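Local coordinates for major capsid protein (Faustovirus, PDB 5J7O) that forms the trimeric double jelly-roll building block of the capsid shell of a large double-stranded DNA virus, at the interface of chains A and B. Numbering follows the deposited sequence. Chains: chain A/B, major capsid protein.

The interface of chains A and B. Residues chain A 19-20, 56, 58; chain B 66-67, 69.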
ATOM      1  N   ILE A  19     -24.239 -30.935 -11.033  1.00 45.68           N
ATOM      2  CA  ILE A  19     -23.148 -30.343 -10.264  1.00 43.52           C
ATOM      3  C   ILE A  19     -22.536 -31.388  -9.339  1.00 42.03           C
ATOM      4  O   ILE A  19     -21.323 -31.385  -9.100  1.00 41.87           O
ATOM      5  CB  ILE A  19     -23.636 -29.116  -9.471  1.00 40.85           C
ATOM      6  CG1 ILE A  19     -24.162 -28.043 -10.423  1.00 39.03           C
ATOM      7  CG2 ILE A  19     -22.515 -28.537  -8.626  1.00 29.09           C
ATOM      8  CD1 ILE A  19     -24.691 -26.813  -9.719  1.00 38.32           C
ATOM      9  N   MET A  20     -23.362 -32.292  -8.819  1.00 42.46           N
ATOM     10  CA  MET A  20     -22.897 -33.288  -7.865  1.00 43.95           C
ATOM     11  C   MET A  20     -23.146 -34.726  -8.291  1.00 45.43           C
ATOM     12  O   MET A  20     -22.394 -35.607  -7.871  1.00 46.67           O
ATOM     13  CB  MET A  20     -23.545 -33.054  -6.492  1.00 43.07           C
ATOM     14  CG  MET A  20     -23.095 -31.763  -5.830  1.00 42.98           C
ATOM     15  SD  MET A  20     -24.093 -31.311  -4.402  1.00 43.87           S
ATOM     16  CE  MET A  20     -25.720 -31.255  -5.147  1.00 43.78           C
ATOM     17  N   ILE A  56     -15.137 -35.820  -7.493  1.00 45.49           N
ATOM     18  CA  ILE A  56     -13.997 -35.271  -6.766  1.00 46.69           C
ATOM     19  C   ILE A  56     -14.345 -35.206  -5.285  1.00 47.02           C
ATOM     20  O   ILE A  56     -15.493 -34.929  -4.911  1.00 47.33           O
ATOM     21  CB  ILE A  56     -13.586 -33.890  -7.319  1.00 49.01           C
ATOM     22  CG1 ILE A  56     -12.324 -33.378  -6.623  1.00 49.47           C
ATOM     23  CG2 ILE A  56     -14.702 -32.878  -7.173  1.00 49.85           C
ATOM     24  CD1 ILE A  56     -11.778 -32.096  -7.216  1.00 49.46           C
ATOM     25  N   LEU A  58     -13.911 -33.319  -2.001  1.00 43.10           N
ATOM     26  CA  LEU A  58     -13.502 -31.992  -1.545  1.00 42.96           C
ATOM     27  C   LEU A  58     -12.706 -32.069  -0.248  1.00 45.10           C
ATOM     28  O   LEU A  58     -11.750 -31.307  -0.058  1.00 46.60           O
ATOM     29  CB  LEU A  58     -14.723 -31.089  -1.386  1.00 40.62           C
ATOM     30  CG  LEU A  58     -15.270 -30.557  -2.712  1.00 38.31           C
ATOM     31  CD1 LEU A  58     -16.413 -29.584  -2.482  1.00 37.55           C
ATOM     32  CD2 LEU A  58     -14.161 -29.902  -3.523  1.00 36.79           C
TER
ATOM     33  N   PHE B  66     -18.603 -32.994  -7.487  1.00 40.29           N
ATOM     34  CA  PHE B  66     -18.041 -33.236  -6.168  1.00 41.03           C
ATOM     35  C   PHE B  66     -19.007 -34.058  -5.330  1.00 40.24           C
ATOM     36  O   PHE B  66     -20.225 -33.879  -5.415  1.00 38.25           O
ATOM     37  CB  PHE B  66     -17.684 -31.928  -5.452  1.00 43.26           C
ATOM     38  CG  PHE B  66     -18.851 -31.012  -5.203  1.00 44.25           C
ATOM     39  CD1 PHE B  66     -19.307 -30.162  -6.196  1.00 44.83           C
ATOM     40  CD2 PHE B  66     -19.460 -30.969  -3.959  1.00 43.93           C
ATOM     41  CE1 PHE B  66     -20.367 -29.307  -5.962  1.00 44.27           C
ATOM     42  CE2 PHE B  66     -20.521 -30.115  -3.720  1.00 43.53           C
ATOM     43  CZ  PHE B  66     -20.973 -29.282  -4.723  1.00 43.69           C
ATOM     44  N   ALA B  67     -18.452 -34.987  -4.554  1.00 40.45           N
ATOM     45  CA  ALA B  67     -19.238 -35.706  -3.563  1.00 42.01           C
ATOM     46  C   ALA B  67     -19.974 -34.706  -2.689  1.00 42.38           C
ATOM     47  O   ALA B  67     -19.353 -33.831  -2.079  1.00 41.56           O
ATOM     48  CB  ALA B  67     -18.333 -36.603  -2.718  1.00 32.58           C
ATOM     49  N   MET B  69     -21.556 -32.117  -0.445  1.00 45.26           N
ATOM     50  CA  MET B  69     -21.125 -31.611   0.846  1.00 47.65           C
ATOM     51  C   MET B  69     -21.729 -30.235   1.077  1.00 48.38           C
ATOM     52  O   MET B  69     -22.135 -29.542   0.141  1.00 50.57           O
ATOM     53  CB  MET B  69     -19.592 -31.547   0.953  1.00 50.41           C
ATOM     54  CG  MET B  69     -18.904 -30.568   0.002  1.00 55.02           C
ATOM     55  SD  MET B  69     -18.896 -28.842   0.547  1.00 59.45           S
ATOM     56  CE  MET B  69     -18.414 -29.022   2.261  1.00 59.13           C
TER
HETATM   57  O   HOH W   1     -16.564 -33.774  -1.867  1.00 34.75           O
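The ring of B:Phe66 lies between A:Met20 over one face and a methyl of A:Leu58 over the margin of the other, with A:Ile19 at its rim and A:Ile56 against its CA and CB. Its CG sits between the backbone N and the carbonyl carbon (chi1 61°), a cramped rotamer that holds the ring over its own backbone, with A:Met20 against one face. That face takes the CG methylene of A:Met20 in a CH-pi contact, 3.7 Å from the ring centroid and displaced towards the rim, where B:Phe66 CZ lies 3.4 Å from A:Met20 CG. With chi2 near extended (168°), SD of A:Met20 carries on from CG to lie by CZ and CE2 of B:Phe66. At the rim the CG2 methyl of A:Ile19 meets B:Phe66 CE1 at 3.5 Å, the two side chains running alongside each other in the same direction.

A:Leu58 touches two residues with one methyl. Its CD1, on the ring face opposite A:Met20, lies 3.7 Å from CD2 of B:Phe66 and equally near CG of B:Met69, whose side chain it crosses at about a right angle. The CG2 branch of A:Ile56 packs against CA and CB at the root of B:Phe66.

Backbone polar groups pair beside this apolar cluster and probably help to set how the two chains line up. The amide N of B:Ala67 donates to the carbonyl O of A:Ile56 over 3.0 Å. A water bridges A:Leu58 N, at 2.7 Å, and B:Ala67 O, at 2.8 Å.

A:Ile56 and B:Phe66 thus form a short parallel beta bridge between loops. On chain A the patch is made by the end of helix 14-19, the residue after it and the loop following helix 48-52; on chain B it lies just ahead of and at the start of strand 69-76, within the contact between neighbouring subunits of the capsomer.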